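D-alanyl-D-alanine carboxypeptidase (PDB 1XP4) probably removes the C-terminal D-alanine from cell-wall peptide precursors, acting as a serine-type D-Ala-D-Ala carboxypeptidase in peptidoglycan synthesis. Local coordinates at residues A33-I46 with D163-I175. Sequence-based numbering, arbitrary orientation.
Sequences ATQPVEIASITKLI and DEENKLSAYDVAI. With SO4 (sulfate ion), chain E.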
ATOM      1  N   ALA A  33       1.942  -6.986  15.260  1.00 21.26           N
ATOM      2  CA  ALA A  33       1.598  -6.031  14.211  1.00 20.57           C
ATOM      3  C   ALA A  33       0.853  -4.783  14.660  1.00 20.08           C
ATOM      4  O   ALA A  33       0.542  -3.935  13.828  1.00 22.65           O
ATOM      5  CB  ALA A  33       0.788  -6.734  13.112  1.00 15.57           C
ATOM      6  N   THR A  34       0.577  -4.653  15.954  1.00 19.83           N
ATOM      7  CA  THR A  34      -0.153  -3.485  16.448  1.00 19.67           C
ATOM      8  C   THR A  34       0.656  -2.467  17.254  1.00 19.91           C
ATOM      9  O   THR A  34       0.216  -1.336  17.447  1.00 21.87           O
ATOM     10  CB  THR A  34      -1.347  -3.910  17.299  1.00 18.51           C
ATOM     11  OG1 THR A  34      -0.928  -4.901  18.239  1.00 24.22           O
ATOM     12  CG2 THR A  34      -2.442  -4.475  16.430  1.00 20.26           C
ATOM     13  N   GLN A  35       1.833  -2.850  17.727  1.00 19.08           N
ATOM     14  CA  GLN A  35       2.642  -1.918  18.502  1.00 19.92           C
ATOM     15  C   GLN A  35       3.318  -0.889  17.599  1.00 18.79           C
ATOM     16  O   GLN A  35       4.126  -1.245  16.747  1.00 20.58           O
ATOM     17  CB  GLN A  35       3.714  -2.674  19.284  1.00 21.74           C
ATOM     18  CG  GLN A  35       4.539  -1.799  20.203  1.00 24.61           C
ATOM     19  CD  GLN A  35       5.899  -2.404  20.502  1.00 29.84           C
ATOM     20  OE1 GLN A  35       6.730  -1.791  21.179  1.00 30.22           O
ATOM     21  NE2 GLN A  35       6.135  -3.612  19.994  1.00 30.20           N
ATOM     22  N   PRO A  36       2.990   0.401  17.763  1.00 18.19           N
ATOM     23  CA  PRO A  36       3.644   1.393  16.903  1.00 16.82           C
ATOM     24  C   PRO A  36       5.155   1.336  17.109  1.00 15.45           C
ATOM     25  O   PRO A  36       5.625   1.194  18.231  1.00 17.80           O
ATOM     26  CB  PRO A  36       3.048   2.712  17.385  1.00 15.47           C
ATOM     27  CG  PRO A  36       1.664   2.313  17.830  1.00 15.92           C
ATOM     28  CD  PRO A  36       1.937   1.027  18.585  1.00 18.77           C
ATOM     29  N   VAL A  37       5.914   1.430  16.024  1.00 14.17           N
ATOM     30  CA  VAL A  37       7.369   1.388  16.105  1.00 11.58           C
ATOM     31  C   VAL A  37       7.944   2.232  14.975  1.00 14.05           C
ATOM     32  O   VAL A  37       7.224   2.600  14.043  1.00 14.26           O
ATOM     33  CB  VAL A  37       7.910  -0.060  15.964  1.00 10.26           C
ATOM     34  CG1 VAL A  37       7.432  -0.921  17.124  1.00  9.87           C
ATOM     35  CG2 VAL A  37       7.452  -0.664  14.637  1.00  6.21           C
ATOM     36  N   GLU A  38       9.235   2.542  15.067  1.00 13.49           N
ATOM     37  CA  GLU A  38       9.923   3.329  14.047  1.00 13.72           C
ATOM     38  C   GLU A  38       9.813   2.621  12.690  1.00 14.57           C
ATOM     39  O   GLU A  38       9.960   1.397  12.609  1.00 15.28           O
ATOM     40  CB  GLU A  38      11.401   3.489  14.412  1.00 14.82           C
ATOM     41  CG  GLU A  38      11.709   4.350  15.633  1.00 18.51           C
ATOM     42  CD  GLU A  38      11.273   3.735  16.955  1.00 20.30           C
ATOM     43  OE1 GLU A  38      11.317   2.498  17.090  1.00 19.71           O
ATOM     44  OE2 GLU A  38      10.904   4.496  17.876  1.00 22.82           O
ATOM     45  N   ILE A  39       9.574   3.382  11.624  1.00 13.78           N
ATOM     46  CA  ILE A  39       9.440   2.787  10.293  1.00 13.45           C
ATOM     47  C   ILE A  39      10.389   3.396   9.269  1.00 13.40           C
ATOM     48  O   ILE A  39      10.343   3.061   8.084  1.00 12.03           O
ATOM     49  CB  ILE A  39       8.002   2.932   9.769  1.00 11.75           C
ATOM     50  CG1 ILE A  39       7.600   4.409   9.776  1.00 10.58           C
ATOM     51  CG2 ILE A  39       7.050   2.102  10.631  1.00  9.58           C
ATOM     52  CD1 ILE A  39       6.267   4.684   9.134  1.00 10.53           C
ATOM     53  N   ALA A  40      11.254   4.286   9.745  1.00 13.51           N
ATOM     54  CA  ALA A  40      12.226   4.959   8.897  1.00 10.30           C
ATOM     55  C   ALA A  40      11.581   5.408   7.596  1.00 11.80           C
ATOM     56  O   ALA A  40      10.421   5.826   7.590  1.00 11.97           O
ATOM     57  CB  ALA A  40      13.407   4.043   8.620  1.00  4.77           C
ATOM     58  N   SER A  41      12.337   5.303   6.502  1.00 15.72           N
ATOM     59  CA  SER A  41      11.900   5.721   5.164  1.00 16.76           C
ATOM     60  C   SER A  41      10.588   5.159   4.642  1.00 15.46           C
ATOM     61  O   SER A  41      10.127   5.578   3.582  1.00 17.03           O
ATOM     62  CB  SER A  41      12.994   5.433   4.126  1.00 18.35           C
ATOM     63  OG  SER A  41      14.005   6.425   4.142  1.00 18.22           O
ATOM     64  N   ILE A  42       9.994   4.202   5.346  1.00 12.40           N
ATOM     65  CA  ILE A  42       8.720   3.663   4.892  1.00  9.43           C
ATOM     66  C   ILE A  42       7.746   4.834   4.971  1.00 10.11           C
ATOM     67  O   ILE A  42       6.701   4.850   4.325  1.00 11.22           O
ATOM     68  CB  ILE A  42       8.255   2.486   5.786  1.00  8.29           C
ATOM     69  CG1 ILE A  42       9.143   1.263   5.520  1.00  8.22           C
ATOM     70  CG2 ILE A  42       6.810   2.133   5.497  1.00  5.48           C
ATOM     71  CD1 ILE A  42       8.775   0.041   6.346  1.00  7.20           C
ATOM     72  N   THR A  43       8.137   5.837   5.743  1.00 10.16           N
ATOM     73  CA  THR A  43       7.350   7.046   5.936  1.00 13.93           C
ATOM     74  C   THR A  43       6.968   7.718   4.616  1.00 14.22           C
ATOM     75  O   THR A  43       5.862   8.245   4.462  1.00 16.10           O
ATOM     76  CB  THR A  43       8.141   8.068   6.801  1.00 17.39           C
ATOM     77  OG1 THR A  43       8.344   7.531   8.117  1.00 18.35           O
ATOM     78  CG2 THR A  43       7.391   9.389   6.899  1.00 15.31           C
ATOM     79  N   LYS A  44       7.892   7.696   3.666  1.00 14.18           N
ATOM     80  CA  LYS A  44       7.675   8.318   2.371  1.00 13.19           C
ATOM     81  C   LYS A  44       6.435   7.835   1.607  1.00 14.10           C
ATOM     82  O   LYS A  44       6.069   8.417   0.587  1.00 17.11           O
ATOM     83  CB  LYS A  44       8.929   8.147   1.517  1.00 11.07           C
ATOM     84  CG  LYS A  44      10.166   8.800   2.126  1.00 10.16           C
ATOM     85  CD  LYS A  44      11.380   8.655   1.221  1.00 14.91           C
ATOM     86  CE  LYS A  44      12.578   9.458   1.731  1.00 15.35           C
ATOM     87  NZ  LYS A  44      13.166   8.897   2.979  1.00 12.38           N
ATOM     88  N   LEU A  45       5.783   6.782   2.087  1.00 12.66           N
ATOM     89  CA  LEU A  45       4.593   6.296   1.412  1.00 12.02           C
ATOM     90  C   LEU A  45       3.448   7.239   1.729  1.00 15.35           C
ATOM     91  O   LEU A  45       2.659   7.617   0.851  1.00 16.49           O
ATOM     92  CB  LEU A  45       4.240   4.887   1.875  1.00 11.68           C
ATOM     93  CG  LEU A  45       5.232   3.779   1.513  1.00 12.50           C
ATOM     94  CD1 LEU A  45       4.683   2.444   1.996  1.00  7.14           C
ATOM     95  CD2 LEU A  45       5.464   3.756   0.000  1.00  8.70           C
ATOM     96  N   ILE A  46       3.346   7.622   2.995  1.00 15.58           N
ATOM     97  CA  ILE A  46       2.288   8.533   3.380  1.00 14.58           C
ATOM     98  C   ILE A  46       2.540   9.817   2.597  1.00 15.68           C
ATOM     99  O   ILE A  46       1.620  10.404   2.034  1.00 16.52           O
ATOM    100  CB  ILE A  46       2.322   8.823   4.888  1.00 14.01           C
ATOM    101  CG1 ILE A  46       2.457   7.512   5.672  1.00 12.07           C
ATOM    102  CG2 ILE A  46       1.035   9.528   5.297  1.00 11.76           C
ATOM    103  CD1 ILE A  46       2.761   7.704   7.145  1.00  6.54           C
ATOM    104  N   ASP A 163      15.369  13.678  19.173  1.00 36.63           N
ATOM    105  CA  ASP A 163      15.687  12.355  18.651  1.00 32.73           C
ATOM    106  C   ASP A 163      14.432  11.555  18.298  1.00 30.60           C
ATOM    107  O   ASP A 163      14.481  10.330  18.184  1.00 31.04           O
ATOM    108  CB  ASP A 163      16.561  11.565  19.632  1.00 32.02           C
ATOM    109  CG  ASP A 163      15.998  11.535  21.031  1.00 33.17           C
ATOM    110  OD1 ASP A 163      14.762  11.550  21.190  1.00 35.15           O
ATOM    111  OD2 ASP A 163      16.804  11.475  21.982  1.00 35.50           O
ATOM    112  N   GLU A 164      13.316  12.258  18.117  1.00 27.89           N
ATOM    113  CA  GLU A 164      12.046  11.625  17.763  1.00 26.44           C
ATOM    114  C   GLU A 164      12.101  11.012  16.379  1.00 24.97           C
ATOM    115  O   GLU A 164      12.838  11.474  15.510  1.00 23.89           O
ATOM    116  CB  GLU A 164      10.898  12.637  17.759  1.00 27.64           C
ATOM    117  CG  GLU A 164      10.292  12.950  19.100  1.00 30.23           C
ATOM    118  CD  GLU A 164       8.787  13.063  19.008  1.00 31.62           C
ATOM    119  OE1 GLU A 164       8.147  12.031  18.725  1.00 33.34           O
ATOM    120  OE2 GLU A 164       8.239  14.170  19.205  1.00 32.10           O
ATOM    121  N   GLU A 165      11.300   9.975  16.181  1.00 23.15           N
ATOM    122  CA  GLU A 165      11.212   9.302  14.892  1.00 22.16           C
ATOM    123  C   GLU A 165       9.743   9.005  14.617  1.00 20.58           C
ATOM    124  O   GLU A 165       8.962   8.837  15.551  1.00 19.90           O
ATOM    125  CB  GLU A 165      12.016   7.998  14.906  1.00 21.39           C
ATOM    126  CG  GLU A 165      13.506   8.200  14.811  1.00 22.82           C
ATOM    127  CD  GLU A 165      14.221   6.977  14.275  1.00 24.70           C
ATOM    128  OE1 GLU A 165      13.686   6.359  13.324  1.00 25.26           O
ATOM    129  OE2 GLU A 165      15.318   6.648  14.787  1.00 22.87           O
ATOM    130  N   ASN A 166       9.352   8.956  13.348  1.00 20.59           N
ATOM    131  CA  ASN A 166       7.955   8.658  13.043  1.00 20.79           C
ATOM    132  C   ASN A 166       7.674   7.244  13.519  1.00 20.62           C
ATOM    133  O   ASN A 166       8.569   6.394  13.490  1.00 22.72           O
ATOM    134  CB  ASN A 166       7.675   8.740  11.539  1.00 18.35           C
ATOM    135  CG  ASN A 166       7.936  10.112  10.967  1.00 18.17           C
ATOM    136  OD1 ASN A 166       7.874  11.118  11.673  1.00 18.29           O
ATOM    137  ND2 ASN A 166       8.214  10.162   9.673  1.00 17.89           N
ATOM    138  N   LYS A 167       6.443   6.987  13.954  1.00 18.57           N
ATOM    139  CA  LYS A 167       6.077   5.654  14.421  1.00 15.82           C
ATOM    140  C   LYS A 167       4.724   5.173  13.895  1.00 14.64           C
ATOM    141  O   LYS A 167       3.726   5.891  13.973  1.00 13.55           O
ATOM    142  CB  LYS A 167       6.058   5.621  15.948  1.00 14.46           C
ATOM    143  CG  LYS A 167       7.353   6.053  16.591  1.00 18.93           C
ATOM    144  CD  LYS A 167       7.920   4.955  17.475  1.00 19.53           C
ATOM    145  CE  LYS A 167       7.020   4.659  18.664  1.00 19.00           C
ATOM    146  NZ  LYS A 167       7.342   5.481  19.857  1.00 16.97           N
ATOM    147  N   LEU A 168       4.705   3.957  13.361  1.00 12.73           N
ATOM    148  CA  LEU A 168       3.487   3.337  12.852  1.00 13.26           C
ATOM    149  C   LEU A 168       3.583   1.846  13.101  1.00 16.03           C
ATOM    150  O   LEU A 168       4.682   1.288  13.129  1.00 19.65           O
ATOM    151  CB  LEU A 168       3.318   3.567  11.349  1.00 13.56           C
ATOM    152  CG  LEU A 168       2.557   4.815  10.896  1.00 18.17           C
ATOM    153  CD1 LEU A 168       3.507   5.973  10.674  1.00 17.95           C
ATOM    154  CD2 LEU A 168       1.832   4.502   9.603  1.00 22.64           C
ATOM    155  N   SER A 169       2.444   1.190  13.292  1.00 15.42           N
ATOM    156  CA  SER A 169       2.462  -0.250  13.509  1.00 16.84           C
ATOM    157  C   SER A 169       2.485  -0.921  12.132  1.00 16.54           C
ATOM    158  O   SER A 169       2.162  -0.280  11.129  1.00 15.67           O
ATOM    159  CB  SER A 169       1.226  -0.690  14.305  1.00 17.51           C
ATOM    160  OG  SER A 169       0.043  -0.615  13.531  1.00 19.81           O
ATOM    161  N   ALA A 170       2.881  -2.191  12.071  1.00 15.25           N
ATOM    162  CA  ALA A 170       2.918  -2.886  10.789  1.00 15.38           C
ATOM    163  C   ALA A 170       1.499  -2.876  10.222  1.00 15.97           C
ATOM    164  O   ALA A 170       1.295  -2.738   9.011  1.00 15.67           O
ATOM    165  CB  ALA A 170       3.420  -4.314  10.970  1.00 14.75           C
ATOM    166  N   TYR A 171       0.523  -3.013  11.117  1.00 15.20           N
ATOM    167  CA  TYR A 171      -0.896  -2.992  10.755  1.00 15.63           C
ATOM    168  C   TYR A 171      -1.180  -1.653  10.074  1.00 16.70           C
ATOM    169  O   TYR A 171      -1.739  -1.604   8.972  1.00 15.68           O
ATOM    170  CB  TYR A 171      -1.747  -3.105  12.021  1.00 15.35           C
ATOM    171  CG  TYR A 171      -3.243  -3.114  11.807  1.00 18.05           C
ATOM    172  CD1 TYR A 171      -3.923  -4.305  11.554  1.00 21.27           C
ATOM    173  CD2 TYR A 171      -3.993  -1.937  11.913  1.00 17.14           C
ATOM    174  CE1 TYR A 171      -5.313  -4.330  11.419  1.00 18.74           C
ATOM    175  CE2 TYR A 171      -5.378  -1.953  11.778  1.00 16.89           C
ATOM    176  CZ  TYR A 171      -6.030  -3.154  11.534  1.00 17.40           C
ATOM    177  OH  TYR A 171      -7.403  -3.190  11.420  1.00 17.94           O
ATOM    178  N   ASP A 172      -0.793  -0.570  10.746  1.00 14.12           N
ATOM    179  CA  ASP A 172      -0.978   0.767  10.211  1.00 15.21           C
ATOM    180  C   ASP A 172      -0.320   0.895   8.840  1.00 15.33           C
ATOM    181  O   ASP A 172      -0.927   1.413   7.897  1.00 16.21           O
ATOM    182  CB  ASP A 172      -0.382   1.810  11.155  1.00 18.99           C
ATOM    183  CG  ASP A 172      -1.169   1.950  12.438  1.00 22.44           C
ATOM    184  OD1 ASP A 172      -2.411   1.841  12.383  1.00 25.30           O
ATOM    185  OD2 ASP A 172      -0.553   2.190  13.499  1.00 21.75           O
ATOM    186  N   VAL A 173       0.920   0.419   8.727  1.00 12.39           N
ATOM    187  CA  VAL A 173       1.641   0.490   7.460  1.00 10.86           C
ATOM    188  C   VAL A 173       0.883  -0.239   6.359  1.00 11.68           C
ATOM    189  O   VAL A 173       0.769   0.268   5.242  1.00 13.02           O
ATOM    190  CB  VAL A 173       3.048  -0.106   7.586  1.00  8.52           C
ATOM    191  CG1 VAL A 173       3.768  -0.007   6.269  1.00  7.37           C
ATOM    192  CG2 VAL A 173       3.831   0.644   8.647  1.00 13.23           C
ATOM    193  N   ALA A 174       0.366  -1.423   6.677  1.00 11.33           N
ATOM    194  CA  ALA A 174      -0.395  -2.210   5.717  1.00  9.81           C
ATOM    195  C   ALA A 174      -1.522  -1.350   5.155  1.00  9.56           C
ATOM    196  O   ALA A 174      -1.726  -1.281   3.942  1.00 12.42           O
ATOM    197  CB  ALA A 174      -0.972  -3.441   6.394  1.00  8.29           C
ATOM    198  N   ILE A 175      -2.258  -0.698   6.046  1.00  7.98           N
ATOM    199  CA  ILE A 175      -3.357   0.161   5.633  1.00  7.80           C
ATOM    200  C   ILE A 175      -2.831   1.215   4.647  1.00  8.86           C
ATOM    201  O   ILE A 175      -3.354   1.362   3.544  1.00 10.43           O
ATOM    202  CB  ILE A 175      -4.017   0.819   6.877  1.00  6.62           C
ATOM    203  CG1 ILE A 175      -4.786  -0.259   7.665  1.00  7.68           C
ATOM    204  CG2 ILE A 175      -4.923   1.975   6.454  1.00  1.00           C
ATOM    205  CD1 ILE A 175      -5.416   0.199   9.001  1.00  6.19           C
TER
HETATM  206  S   SO4 E 464      16.766   3.116   2.923  1.00 54.95           S
HETATM  207  O1  SO4 E 464      17.980   3.286   2.094  1.00 53.90           O
HETATM  208  O2  SO4 E 464      15.572   3.143   2.061  1.00 52.93           O
HETATM  209  O3  SO4 E 464      16.816   1.826   3.641  1.00 48.99           O
HETATM  210  O4  SO4 E 464      16.694   4.233   3.887  1.00 54.13           O
HETATM  211  O   HOH W   1       3.773  -3.041  14.833  1.00  2.65           O
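Asn166 meets Thr43 through its amide nitrogen: ND2 donates to Thr43 OG1 at 3.1 Å, nearly straight at 177°, with the acceptor lying in the amide plane. Thr43 OG1 sits beside its own backbone N (chi1 -64°), from where it donates to Ala40 O at 2.7 Å; the hydroxyl thus accepts from the amide and donates to the backbone at Ala40. Val142 N and Asn143 O bind OD1 and ND2 of Asn166 as well, which fixes the amide's rotation. Ile39 drives its CG1 branch between backbone N and carbonyl carbon (chi1 56°), and CD1 thereby reaches Leu168 CD1, the two side chains lying at a slant to each other. Ile46 approaches that leucine tip to tip, CD1 to CD1 at 4.0 Å, while the Ile42 and Val173 side chains cross at about a right angle, meeting through CG2 and CG1.

The same segment, 33-46, carries Ser41 and Lys44, the SxxK pair of penicillin-binding proteins, predicted as nucleophile and proton acceptor; Lys44 NZ donates to Ser41 OG at 2.9 Å. Upstream, Val37 and Leu168 form an antiparallel hydrogen-bonded pair: Leu168 N to Val37 O is 2.9 Å, and Val37 N donates in turn to Leu168 O. On the Glu38 side of this ribbon, Lys167 runs alongside the glutamate, pointing the same way, but its NZ stays 4.2 Å from Glu38 OE2, too far for a salt bridge. At helix 170-183, Ser169 and Asp172 make a capping box: Ser169 OG accepts from Asp172 N (2.9 Å), while Asp172 OD2 accepts from Ser169 N. Tyr171 N donates to Ala33 O at 2.9 Å.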